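Local coordinates for DUF5636 domain-containing protein (Legionella pneumophila subsp. pneumophila str. Philadelphia 1, PDB 4RD8), which is of unknown function but belongs to the DUF5636 family and adopts a compact, strand-free alpha-helical fold, at residues 35-39 against 190-194; 114-118 against 129-135; 138-142 against 154-158; 13-17 against 177-183. The protein carries 3 engineered substitutions. The contacts are given in a common frame with arbitrary orientation. Residues are numbered along the deposited sequence.

Contact 1. Residues 35-39 against 190-194; sequences ENYLM and IDSRS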
loop_
_atom_site.group_PDB
_atom_site.type_symbol
_atom_site.label_atom_id
_atom_site.label_comp_id
_atom_site.label_asym_id
_atom_site.label_seq_id
_atom_site.Cartn_x
_atom_site.Cartn_y
_atom_site.Cartn_z
ATOM N N GLU A 35 2.044 -11.231 -1.364
ATOM C CA GLU A 35 2.323 -11.349 -2.792
ATOM C C GLU A 35 1.188 -12.101 -3.470
ATOM O O GLU A 35 0.725 -11.715 -4.540
ATOM C CB GLU A 35 3.649 -12.081 -3.022
ATOM C CG GLU A 35 4.153 -12.028 -4.448
ATOM C CD GLU A 35 5.266 -13.023 -4.700
ATOM O OE1 GLU A 35 5.178 -14.150 -4.163
ATOM O OE2 GLU A 35 6.226 -12.682 -5.428
ATOM N N ASN A 36 0.729 -13.172 -2.832
ATOM C CA ASN A 36 -0.316 -14.003 -3.410
ATOM C C ASN A 36 -1.666 -13.293 -3.450
ATOM O O ASN A 36 -2.488 -13.567 -4.321
ATOM C CB ASN A 36 -0.428 -15.328 -2.648
ATOM C CG ASN A 36 0.705 -16.283 -2.971
ATOM O OD1 ASN A 36 1.375 -16.147 -3.996
ATOM N ND2 ASN A 36 0.918 -17.266 -2.100
ATOM N N TYR A 37 -1.881 -12.393 -2.495
ATOM C CA TYR A 37 -3.106 -11.607 -2.418
ATOM C C TYR A 37 -3.124 -10.541 -3.519
ATOM O O TYR A 37 -4.065 -10.458 -4.302
ATOM C CB TYR A 37 -3.251 -10.980 -1.017
ATOM C CG TYR A 37 -4.300 -9.883 -0.938
ATOM C CD1 TYR A 37 -5.652 -10.169 -1.088
ATOM C CD2 TYR A 37 -3.931 -8.563 -0.722
ATOM C CE1 TYR A 37 -6.610 -9.166 -1.022
ATOM C CE2 TYR A 37 -4.873 -7.555 -0.660
ATOM C CZ TYR A 37 -6.210 -7.859 -0.804
ATOM O OH TYR A 37 -7.144 -6.856 -0.745
ATOM N N LEU A 38 -2.063 -9.751 -3.605
ATOM C CA LEU A 38 -1.997 -8.681 -4.608
ATOM C C LEU A 38 -2.017 -9.171 -6.059
ATOM O O LEU A 38 -2.425 -8.431 -6.956
ATOM C CB LEU A 38 -0.768 -7.787 -4.360
ATOM C CG LEU A 38 -0.782 -7.052 -3.016
ATOM C CD1 LEU A 38 0.504 -6.264 -2.826
ATOM C CD2 LEU A 38 -1.996 -6.124 -2.885
HETATM N N MSE A 39 -1.586 -10.411 -6.295
HETATM C CA MSE A 39 -1.646 -11.005 -7.628
HETATM C C MSE A 39 -3.055 -11.461 -7.966
HETATM O O MSE A 39 -3.346 -11.795 -9.108
HETATM C CB MSE A 39 -0.719 -12.221 -7.739
HETATM C CG MSE A 39 0.752 -11.934 -7.549
HETATM SE SE MSE A 39 1.813 -13.582 -7.584
HETATM C CE MSE A 39 0.359 -14.873 -7.434
ATOM N N ILE A 190 0.807 -7.482 -14.409
ATOM C CA ILE A 190 -0.586 -7.157 -14.687
ATOM C C ILE A 190 -1.452 -7.481 -13.453
ATOM O O ILE A 190 -2.431 -8.231 -13.532
ATOM C CB ILE A 190 -1.074 -7.875 -15.972
ATOM C CG1 ILE A 190 -0.085 -7.642 -17.114
ATOM C CG2 ILE A 190 -2.442 -7.375 -16.417
ATOM C CD1 ILE A 190 -0.010 -6.198 -17.592
ATOM N N ASP A 191 -1.060 -6.915 -12.311
ATOM C CA ASP A 191 -1.807 -7.030 -11.055
ATOM C C ASP A 191 -1.369 -5.957 -10.065
ATOM O O ASP A 191 -0.520 -5.120 -10.381
ATOM C CB ASP A 191 -1.672 -8.432 -10.452
ATOM C CG ASP A 191 -0.229 -8.852 -10.260
ATOM O OD1 ASP A 191 0.509 -8.152 -9.544
ATOM O OD2 ASP A 191 0.177 -9.884 -10.836
ATOM N N SER A 192 -1.940 -5.979 -8.866
ATOM C CA SER A 192 -1.737 -4.893 -7.919
ATOM C C SER A 192 -0.351 -4.840 -7.276
ATOM O O SER A 192 -0.081 -3.940 -6.492
ATOM C CB SER A 192 -2.819 -4.920 -6.835
ATOM O OG SER A 192 -4.100 -4.815 -7.424
ATOM N N ARG A 193 0.529 -5.780 -7.609
ATOM C CA ARG A 193 1.929 -5.649 -7.193
ATOM C C ARG A 193 2.560 -4.453 -7.884
ATOM O O ARG A 193 3.541 -3.886 -7.400
ATOM C CB ARG A 193 2.732 -6.899 -7.533
ATOM C CG ARG A 193 2.416 -8.114 -6.686
ATOM C CD ARG A 193 3.208 -9.285 -7.213
ATOM N NE ARG A 193 2.739 -9.676 -8.541
ATOM C CZ ARG A 193 3.337 -10.575 -9.315
ATOM N NH1 ARG A 193 4.451 -11.167 -8.901
ATOM N NH2 ARG A 193 2.819 -10.876 -10.505
ATOM N N SER A 194 1.999 -4.076 -9.030
ATOM C CA SER A 194 2.464 -2.890 -9.744
ATOM C C SER A 194 1.574 -1.708 -9.406
ATOM O O SER A 194 0.364 -1.755 -9.637
ATOM C CB SER A 194 2.412 -3.117 -11.250
ATOM O OG SER A 194 2.538 -1.879 -11.947
HETATM O O HOH W 1 6.184 -10.530 -6.893
HETATM O O HOH W 2 -4.454 -7.389 -8.458
HETATM O O HOH W 3 -1.391 -12.008 -11.293
#
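An Asx turn overlapping a type I beta turn, Asp191 to Ser194, carries the loop before helix 195-204 past the C-terminal part of helix 25-38. The principle illustrated is that a charged loop pairs its own charges and reaches its neighbour largely through water. Within the loop, Asp191 OD1 accepts from Arg193 N (3.1 Å) and from Arg193 NE (2.9 Å), while Asp191 OD2 forms a salt bridge with Arg193 NH2 at 2.8 Å. Glu189 gives that guanidinium a second carboxylate, and one face of the guanidinium is covered by Met39 CG, a selenomethionine atom 3.2 Å from Arg193 NE. Across the segments, Leu38 O receives a weak hydrogen bond from Ser192 N (3.1 Å) and a second from water 2, which also bonds Ser192 OG. Water 3 donates to both Met39 O and Asp191 OD2. Glu35 and Arg193 are too far apart for a salt bridge; water 1 joins them, donating to Glu35 OE2 at 2.6 Å and accepting from Arg193 NH1 at 2.7 Å.

Contact 2. Residues 114-118 against 129-135; sequences FMLKD and LTHAIQW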
loop_
_atom_site.group_PDB
_atom_site.type_symbol
_atom_site.label_atom_id
_atom_site.label_comp_id
_atom_site.label_asym_id
_atom_site.label_seq_id
_atom_site.Cartn_x
_atom_site.Cartn_y
_atom_site.Cartn_z
ATOM N N PHE A 114 6.948 5.249 8.732
ATOM C CA PHE A 114 6.227 6.293 8.007
ATOM C C PHE A 114 5.781 5.842 6.621
ATOM O O PHE A 114 6.548 5.207 5.887
ATOM C CB PHE A 114 7.106 7.546 7.845
ATOM C CG PHE A 114 7.413 8.244 9.136
ATOM C CD1 PHE A 114 6.543 9.197 9.651
ATOM C CD2 PHE A 114 8.569 7.944 9.845
ATOM C CE1 PHE A 114 6.822 9.851 10.841
ATOM C CE2 PHE A 114 8.847 8.590 11.047
ATOM C CZ PHE A 114 7.969 9.550 11.545
HETATM N N MSE A 115 4.541 6.191 6.267
HETATM C CA MSE A 115 4.068 6.082 4.886
HETATM C C MSE A 115 4.361 7.397 4.183
HETATM O O MSE A 115 4.197 8.466 4.767
HETATM C CB MSE A 115 2.554 5.819 4.857
HETATM C CG MSE A 115 1.944 5.830 3.440
HETATM SE SE MSE A 115 2.672 4.484 2.264
HETATM C CE MSE A 115 2.373 2.938 3.381
ATOM N N LEU A 116 4.812 7.322 2.933
ATOM C CA LEU A 116 5.071 8.524 2.158
ATOM C C LEU A 116 4.287 8.532 0.857
ATOM O O LEU A 116 3.835 7.483 0.391
ATOM C CB LEU A 116 6.565 8.602 1.835
ATOM C CG LEU A 116 7.465 8.720 3.069
ATOM C CD1 LEU A 116 8.004 7.370 3.454
ATOM C CD2 LEU A 116 8.599 9.695 2.794
ATOM N N LYS A 117 4.146 9.721 0.273
ATOM C CA LYS A 117 3.646 9.870 -1.082
ATOM C C LYS A 117 4.508 9.040 -2.022
ATOM O O LYS A 117 5.709 8.893 -1.788
ATOM C CB LYS A 117 3.749 11.337 -1.494
ATOM C CG LYS A 117 2.447 12.062 -1.635
ATOM C CD LYS A 117 2.704 13.485 -2.115
ATOM C CE LYS A 117 1.424 14.268 -2.259
ATOM N NZ LYS A 117 1.675 15.590 -2.893
ATOM N N ASP A 118 3.896 8.510 -3.085
ATOM C CA ASP A 118 4.616 7.699 -4.073
ATOM C C ASP A 118 5.820 8.473 -4.604
ATOM O O ASP A 118 6.902 7.915 -4.802
ATOM C CB ASP A 118 3.713 7.351 -5.268
ATOM C CG ASP A 118 2.546 6.428 -4.902
ATOM O OD1 ASP A 118 2.515 5.889 -3.774
ATOM O OD2 ASP A 118 1.664 6.233 -5.771
ATOM N N LEU A 129 -0.950 8.323 -4.170
ATOM C CA LEU A 129 -1.027 7.589 -2.913
ATOM C C LEU A 129 -1.222 6.109 -3.167
ATOM O O LEU A 129 -1.866 5.428 -2.369
ATOM C CB LEU A 129 -2.209 8.092 -2.074
ATOM C CG LEU A 129 -2.245 9.583 -1.737
ATOM C CD1 LEU A 129 -3.520 9.915 -0.980
ATOM C CD2 LEU A 129 -1.033 9.978 -0.930
ATOM N N THR A 130 -0.696 5.606 -4.278
ATOM C CA THR A 130 -0.975 4.216 -4.635
ATOM C C THR A 130 -0.344 3.233 -3.645
ATOM O O THR A 130 -0.960 2.234 -3.301
ATOM C CB THR A 130 -0.558 3.879 -6.083
ATOM O OG1 THR A 130 -1.207 4.783 -6.983
ATOM C CG2 THR A 130 -0.982 2.458 -6.440
ATOM N N HIS A 131 0.871 3.501 -3.182
ATOM C CA HIS A 131 1.481 2.612 -2.193
ATOM C C HIS A 131 0.683 2.636 -0.891
ATOM O O HIS A 131 0.486 1.599 -0.255
ATOM C CB HIS A 131 2.946 2.983 -1.929
ATOM C CG HIS A 131 3.866 2.672 -3.064
ATOM N ND1 HIS A 131 3.797 1.495 -3.789
ATOM C CD2 HIS A 131 4.900 3.376 -3.591
ATOM C CE1 HIS A 131 4.745 1.496 -4.713
ATOM N NE2 HIS A 131 5.419 2.623 -4.618
ATOM N N ALA A 132 0.211 3.818 -0.496
ATOM C CA ALA A 132 -0.645 3.920 0.682
ATOM C C ALA A 132 -1.891 3.068 0.503
ATOM O O ALA A 132 -2.321 2.380 1.432
ATOM C CB ALA A 132 -1.027 5.379 0.945
ATOM N N ILE A 133 -2.465 3.111 -0.697
ATOM C CA ILE A 133 -3.642 2.299 -1.003
ATOM C C ILE A 133 -3.344 0.792 -0.984
ATOM O O ILE A 133 -4.150 0.016 -0.462
ATOM C CB ILE A 133 -4.311 2.731 -2.329
ATOM C CG1 ILE A 133 -4.912 4.130 -2.167
ATOM C CG2 ILE A 133 -5.404 1.755 -2.720
ATOM C CD1 ILE A 133 -5.439 4.735 -3.455
ATOM N N GLN A 134 -2.200 0.375 -1.533
ATOM C CA GLN A 134 -1.797 -1.035 -1.449
ATOM C C GLN A 134 -1.814 -1.510 -0.008
ATOM O O GLN A 134 -2.379 -2.563 0.301
ATOM C CB GLN A 134 -0.400 -1.257 -2.040
ATOM C CG GLN A 134 -0.382 -1.277 -3.557
ATOM C CD GLN A 134 1.016 -1.073 -4.108
ATOM O OE1 GLN A 134 1.795 -0.283 -3.563
ATOM N NE2 GLN A 134 1.345 -1.781 -5.182
ATOM N N TRP A 135 -1.203 -0.721 0.867
ATOM C CA TRP A 135 -1.180 -1.069 2.278
ATOM C C TRP A 135 -2.569 -1.082 2.906
ATOM O O TRP A 135 -2.884 -1.985 3.680
ATOM C CB TRP A 135 -0.137 -0.229 3.049
ATOM C CG TRP A 135 1.205 -0.810 2.758
ATOM C CD1 TRP A 135 2.104 -0.386 1.825
ATOM C CD2 TRP A 135 1.747 -2.011 3.333
ATOM N NE1 TRP A 135 3.197 -1.231 1.813
ATOM C CE2 TRP A 135 2.995 -2.235 2.718
ATOM C CE3 TRP A 135 1.296 -2.906 4.309
ATOM C CZ2 TRP A 135 3.812 -3.319 3.068
ATOM C CZ3 TRP A 135 2.107 -3.982 4.651
ATOM C CH2 TRP A 135 3.352 -4.180 4.026
HETATM O O HOH W 4 1.663 6.326 -1.205
#
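Capping of a helix N-terminus by a carboxylate from outside the helix is the principle at work where residues 114-118 meet the start of helix 130-144. Asp118, which buries 90 Å² here, stands more than ten residues upstream of the helix, yet its side chain reaches the first-turn amides that have no carbonyl of a preceding turn to bond. Asp118 OD1 accepts from His131 N at 3.0 Å in nearly straight geometry, and Asp118 OD2 accepts from Thr130 N at 2.9 Å. The negative charge thus sits at the positive end of the helix dipole. Water 4 extends the cap by one residue, accepting from Ala132 N while donating to Asp118 OD1 and Leu116 O.

Selenomethionine Met115, with 79 Å² covered, provides the apolar half. Its side chain points toward the helix and packs on Ala132 and Trp135, with SE 3.7 Å from Ala132 CA and CG 3.9 Å from Ala132 CB; Leu83 and Tyr162 also touch it. Leu129, the N-cap residue, contributes 49 Å²: its CB points away, but CD2 returns to within 4.1 Å of Lys117 CG. The amine of that lysine is bonded elsewhere, to Asn98. One turn beyond His131, Trp135 receives the tip of the selenomethionine, Met115 CE lying 3.7 Å from Trp135 CD1.

Contact 3. Residues 138-142 against 154-158; sequences IILKR and TSEIC. Unlike the reference sequence in segment 138-142: Arg142 (reference Gln).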
loop_
_atom_site.group_PDB
_atom_site.type_symbol
_atom_site.label_atom_id
_atom_site.label_comp_id
_atom_site.label_asym_id
_atom_site.label_seq_id
_atom_site.Cartn_x
_atom_site.Cartn_y
_atom_site.Cartn_z
ATOM N N ILE A 138 -4.144 -4.426 1.953
ATOM C CA ILE A 138 -3.551 -5.457 2.803
ATOM C C ILE A 138 -4.144 -5.440 4.212
ATOM O O ILE A 138 -4.529 -6.489 4.742
ATOM C CB ILE A 138 -2.032 -5.276 2.873
ATOM C CG1 ILE A 138 -1.414 -5.718 1.554
ATOM C CG2 ILE A 138 -1.420 -6.088 4.017
ATOM C CD1 ILE A 138 -0.079 -5.052 1.300
ATOM N N ILE A 139 -4.229 -4.255 4.808
ATOM C CA ILE A 139 -4.787 -4.112 6.155
ATOM C C ILE A 139 -6.265 -4.484 6.199
ATOM O O ILE A 139 -6.682 -5.225 7.076
ATOM C CB ILE A 139 -4.580 -2.687 6.704
ATOM C CG1 ILE A 139 -3.083 -2.400 6.813
ATOM C CG2 ILE A 139 -5.284 -2.506 8.057
ATOM C CD1 ILE A 139 -2.730 -0.903 6.722
ATOM N N LEU A 140 -7.060 -3.966 5.262
ATOM C CA LEU A 140 -8.474 -4.341 5.180
ATOM C C LEU A 140 -8.669 -5.842 4.963
ATOM O O LEU A 140 -9.587 -6.434 5.525
ATOM C CB LEU A 140 -9.191 -3.551 4.079
ATOM C CG LEU A 140 -9.315 -2.038 4.315
ATOM C CD1 LEU A 140 -9.824 -1.352 3.047
ATOM C CD2 LEU A 140 -10.260 -1.742 5.468
ATOM N N LYS A 141 -7.813 -6.462 4.155
ATOM C CA LYS A 141 -7.915 -7.907 3.956
ATOM C C LYS A 141 -7.719 -8.634 5.289
ATOM O O LYS A 141 -8.508 -9.508 5.642
ATOM C CB LYS A 141 -6.891 -8.392 2.923
ATOM C CG LYS A 141 -6.904 -9.899 2.670
ATOM C CD LYS A 141 -8.242 -10.389 2.173
ATOM C CE LYS A 141 -8.143 -11.848 1.733
ATOM N NZ LYS A 141 -9.414 -12.333 1.144
ATOM N N ARG A 142 -6.689 -8.246 6.038
ATOM C CA ARG A 142 -6.409 -8.904 7.324
ATOM C C ARG A 142 -7.544 -8.701 8.330
ATOM O O ARG A 142 -7.874 -9.613 9.099
ATOM C CB ARG A 142 -5.057 -8.437 7.890
ATOM C CG ARG A 142 -4.631 -9.163 9.170
ATOM C CD ARG A 142 -5.168 -8.447 10.389
ATOM N NE ARG A 142 -5.055 -9.218 11.628
ATOM C CZ ARG A 142 -6.062 -9.829 12.241
ATOM N NH1 ARG A 142 -7.291 -9.806 11.727
ATOM N NH2 ARG A 142 -5.838 -10.477 13.378
ATOM N N THR A 154 -3.620 -6.799 14.081
ATOM C CA THR A 154 -3.661 -5.801 13.019
ATOM C C THR A 154 -2.678 -4.668 13.318
ATOM O O THR A 154 -1.985 -4.183 12.425
ATOM C CB THR A 154 -5.091 -5.252 12.842
ATOM O OG1 THR A 154 -5.953 -6.322 12.422
ATOM C CG2 THR A 154 -5.118 -4.134 11.802
ATOM N N SER A 155 -2.581 -4.298 14.590
ATOM C CA SER A 155 -1.730 -3.187 15.010
ATOM C C SER A 155 -0.237 -3.498 14.869
ATOM O O SER A 155 0.598 -2.609 15.048
ATOM C CB SER A 155 -2.040 -2.802 16.456
ATOM O OG SER A 155 -1.676 -3.842 17.346
ATOM N N GLU A 156 0.099 -4.751 14.557
ATOM C CA GLU A 156 1.510 -5.136 14.401
ATOM C C GLU A 156 1.942 -5.319 12.950
ATOM O O GLU A 156 3.065 -5.738 12.689
ATOM C CB GLU A 156 1.835 -6.390 15.233
ATOM C CG GLU A 156 1.645 -6.151 16.732
ATOM C CD GLU A 156 1.979 -7.355 17.593
ATOM O OE1 GLU A 156 2.367 -8.409 17.044
ATOM O OE2 GLU A 156 1.849 -7.252 18.833
ATOM N N ILE A 157 1.057 -4.994 12.015
ATOM C CA ILE A 157 1.371 -5.139 10.595
ATOM C C ILE A 157 2.563 -4.257 10.220
ATOM O O ILE A 157 3.465 -4.688 9.496
ATOM C CB ILE A 157 0.147 -4.792 9.717
ATOM C CG1 ILE A 157 -0.865 -5.939 9.759
ATOM C CG2 ILE A 157 0.562 -4.556 8.266
ATOM C CD1 ILE A 157 -2.219 -5.575 9.156
ATOM N N CYS A 158 2.591 -3.031 10.729
ATOM C CA CYS A 158 3.690 -2.114 10.391
ATOM C C CYS A 158 5.031 -2.656 10.908
ATOM O O CYS A 158 5.994 -2.800 10.150
ATOM C CB CYS A 158 3.431 -0.722 10.956
ATOM S SG CYS A 158 4.621 0.500 10.347
#
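Thr154, at the start of its segment, meets both Ile139 and Arg142. Its methyl CG2 approaches Ile139 CG2 at 4.1 Å, while its hydroxyl OG1 lies 3.0 Å from Arg142 CD and over one face of the guanidinium. Proximity alone does not make a hydrogen bond: Thr154 OG1 is 3.1 Å from Arg142 NE, but the angle is poor, and NE bonds instead to Ile152 O. Arg142 differs here from the reference sequence, which has Gln. Thr154 O then accepts from Ile157 N at 3.2 Å, turning the chain past Ser155 and Glu156, the N-cap residue, into helix 157-162. Two successive helices of an all-helical fold, helix 130-144 and this short helix, separated by the loop 145-156, pack as a helix-loop-helix pair. Ile157 points toward the longer helix and brings CD1 within 4.0 Å of Ile139 CG1 and 4.2 Å of Arg142 CB. Cys158 carries the backbone onward, hydrogen-bonding to Ala86 just after helix 69-85.

Contact 4. Residues 13-17 against 177-183; sequences IKRAL and FTCWDVL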
loop_
_atom_site.group_PDB
_atom_site.type_symbol
_atom_site.label_atom_id
_atom_site.label_comp_id
_atom_site.label_asym_id
_atom_site.label_seq_id
_atom_site.Cartn_x
_atom_site.Cartn_y
_atom_site.Cartn_z
ATOM N N ILE A 13 10.293 -14.645 -3.114
ATOM C CA ILE A 13 10.549 -13.538 -2.189
ATOM C C ILE A 13 11.922 -13.657 -1.518
ATOM O O ILE A 13 12.598 -12.653 -1.268
ATOM C CB ILE A 13 9.428 -13.497 -1.099
ATOM C CG1 ILE A 13 8.241 -12.666 -1.578
ATOM C CG2 ILE A 13 9.925 -12.979 0.234
ATOM C CD1 ILE A 13 6.978 -13.466 -1.671
ATOM N N LYS A 14 12.337 -14.891 -1.240
ATOM C CA LYS A 14 13.616 -15.146 -0.579
ATOM C C LYS A 14 14.811 -14.642 -1.387
ATOM O O LYS A 14 15.869 -14.376 -0.825
ATOM C CB LYS A 14 13.778 -16.641 -0.270
ATOM C CG LYS A 14 12.695 -17.203 0.633
ATOM C CD LYS A 14 12.988 -18.651 1.032
ATOM C CE LYS A 14 14.197 -18.740 1.954
ATOM N NZ LYS A 14 14.311 -20.070 2.621
ATOM N N ARG A 15 14.644 -14.507 -2.698
ATOM C CA ARG A 15 15.726 -13.988 -3.536
ATOM C C ARG A 15 16.128 -12.576 -3.121
ATOM O O ARG A 15 17.275 -12.176 -3.312
ATOM C CB ARG A 15 15.326 -13.975 -5.009
ATOM C CG ARG A 15 15.053 -15.347 -5.617
ATOM C CD ARG A 15 14.653 -15.177 -7.074
ATOM N NE ARG A 15 13.925 -16.321 -7.612
ATOM C CZ ARG A 15 13.160 -16.269 -8.698
ATOM N NH1 ARG A 15 13.023 -15.126 -9.359
ATOM N NH2 ARG A 15 12.529 -17.355 -9.117
ATOM N N ALA A 16 15.175 -11.827 -2.569
ATOM C CA ALA A 16 15.419 -10.437 -2.176
ATOM C C ALA A 16 15.921 -10.318 -0.747
ATOM O O ALA A 16 16.169 -9.211 -0.264
ATOM C CB ALA A 16 14.149 -9.601 -2.344
ATOM N N LEU A 17 16.063 -11.448 -0.060
ATOM C CA LEU A 17 16.380 -11.422 1.368
ATOM C C LEU A 17 17.793 -11.909 1.682
ATOM O O LEU A 17 18.347 -12.764 0.981
ATOM C CB LEU A 17 15.368 -12.250 2.167
ATOM C CG LEU A 17 13.897 -11.850 2.007
ATOM C CD1 LEU A 17 12.988 -12.723 2.872
ATOM C CD2 LEU A 17 13.663 -10.369 2.331
ATOM N N PHE A 177 15.825 -6.852 -7.581
ATOM C CA PHE A 177 14.639 -6.304 -6.940
ATOM C C PHE A 177 14.737 -6.437 -5.425
ATOM O O PHE A 177 15.213 -7.452 -4.919
ATOM C CB PHE A 177 13.390 -7.031 -7.451
ATOM C CG PHE A 177 13.316 -7.108 -8.943
ATOM C CD1 PHE A 177 12.864 -6.026 -9.683
ATOM C CD2 PHE A 177 13.731 -8.252 -9.618
ATOM C CE1 PHE A 177 12.818 -6.092 -11.076
ATOM C CE2 PHE A 177 13.683 -8.318 -11.000
ATOM C CZ PHE A 177 13.223 -7.240 -11.729
ATOM N N THR A 178 14.286 -5.408 -4.711
ATOM C CA THR A 178 14.187 -5.467 -3.255
ATOM C C THR A 178 12.869 -6.128 -2.888
ATOM O O THR A 178 12.002 -6.304 -3.746
ATOM C CB THR A 178 14.226 -4.068 -2.615
ATOM O OG1 THR A 178 13.082 -3.311 -3.042
ATOM C CG2 THR A 178 15.495 -3.328 -3.020
ATOM N N CYS A 179 12.714 -6.504 -1.621
ATOM C CA CYS A 179 11.451 -7.078 -1.172
ATOM C C CYS A 179 10.323 -6.058 -1.349
ATOM O O CYS A 179 9.188 -6.419 -1.684
ATOM C CB CYS A 179 11.551 -7.511 0.293
ATOM S SG CYS A 179 10.258 -8.681 0.826
ATOM N N TRP A 180 10.636 -4.790 -1.111
ATOM C CA TRP A 180 9.691 -3.713 -1.402
ATOM C C TRP A 180 9.227 -3.820 -2.858
ATOM O O TRP A 180 8.028 -3.858 -3.125
ATOM C CB TRP A 180 10.348 -2.361 -1.138
ATOM C CG TRP A 180 9.577 -1.168 -1.636
ATOM C CD1 TRP A 180 9.546 -0.680 -2.917
ATOM C CD2 TRP A 180 8.772 -0.283 -0.850
ATOM N NE1 TRP A 180 8.749 0.436 -2.975
ATOM C CE2 TRP A 180 8.263 0.705 -1.720
ATOM C CE3 TRP A 180 8.424 -0.238 0.505
ATOM C CZ2 TRP A 180 7.421 1.733 -1.279
ATOM C CZ3 TRP A 180 7.592 0.782 0.944
ATOM C CH2 TRP A 180 7.101 1.755 0.054
ATOM N N ASP A 181 10.176 -3.876 -3.789
ATOM C CA ASP A 181 9.856 -4.064 -5.208
ATOM C C ASP A 181 8.967 -5.285 -5.485
ATOM O O ASP A 181 7.970 -5.194 -6.206
ATOM C CB ASP A 181 11.135 -4.235 -6.029
ATOM C CG ASP A 181 11.991 -2.979 -6.076
ATOM O OD1 ASP A 181 11.497 -1.880 -5.731
ATOM O OD2 ASP A 181 13.167 -3.096 -6.495
ATOM N N VAL A 182 9.354 -6.436 -4.942
ATOM C CA VAL A 182 8.675 -7.699 -5.261
ATOM C C VAL A 182 7.225 -7.698 -4.792
ATOM O O VAL A 182 6.343 -8.318 -5.423
ATOM C CB VAL A 182 9.445 -8.907 -4.671
ATOM C CG1 VAL A 182 8.642 -10.181 -4.788
ATOM C CG2 VAL A 182 10.774 -9.072 -5.391
ATOM N N LEU A 183 6.967 -6.983 -3.701
ATOM C CA LEU A 183 5.631 -6.946 -3.123
ATOM C C LEU A 183 4.739 -5.871 -3.726
ATOM O O LEU A 183 3.612 -6.157 -4.115
ATOM C CB LEU A 183 5.695 -6.751 -1.608
ATOM C CG LEU A 183 6.298 -7.942 -0.861
ATOM C CD1 LEU A 183 6.136 -7.741 0.637
ATOM C CD2 LEU A 183 5.663 -9.256 -1.318
#
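A capping box opens helix 179-184, and against this capped N-terminus packs a 3-10 turn from the N-terminal end of the modelled chain. Thr178 is the N-cap: its OG1 accepts from Asp181 N at 3.1 Å, and Asp181 OD2 reciprocally accepts from Thr178 N at 3.1 Å. The box is internal to residues 177-183; the contact with residues 13-17 is by van der Waals packing, and no hydrogen bond crosses between the two.

Ala16 makes the closest approach. Its small side chain points toward the helix start and lets the backbones come near, the CA atoms of Ala16 and Thr178 being 5.2 Å apart; Ala16 CB rests 3.5 Å from both Phe177 O and Cys179 N. Cys179 then meets two larger neighbours, its SG lying 4.1 Å from Leu17 CD2 and 4.4 Å from Ile13 CG2. Ile13 also reaches one turn further along, where its CG1 is 4.1 Å from Val182 CG1 and 4.3 Å from Leu183 CD2.

Polar attachment comes from beside the interface, where both Ala16 and Leu17 bond to Asn172. Separately, Glu35 of helix 25-38 packs on Ile13 and Val182. Apolar residues of a 3-10 segment and the residue after it thus lie against the first turns of a helix, and the two reciprocal hydrogen bonds between Thr178 and Asp181 are those of a classical capping box at a helix N-terminus.

How the contacts relate
Contact 2 lies nearest the chain centre and is the most buried; contacts 1 and 4, farther out, are also buried, and contact 3 only partly so. Contacts 2 and 3 share helix 130-144 and meet where Trp135 packs on Ile157. Direct polar bonds serve contact 2 and waters much of contact 1, whereas contacts 3 and 4 have no hydrogen bond between their segments. Along the chain, contacts 1 and 4 cross and touch through Glu35 and Leu183, tying the N-terminal region to residues 177-194; contacts 2 and 3 are nested inside both loops. Gln134 probably hydrogen-bonds Ser192 O, linking contacts 1 and 2, while contacts 3 and 4 do not touch.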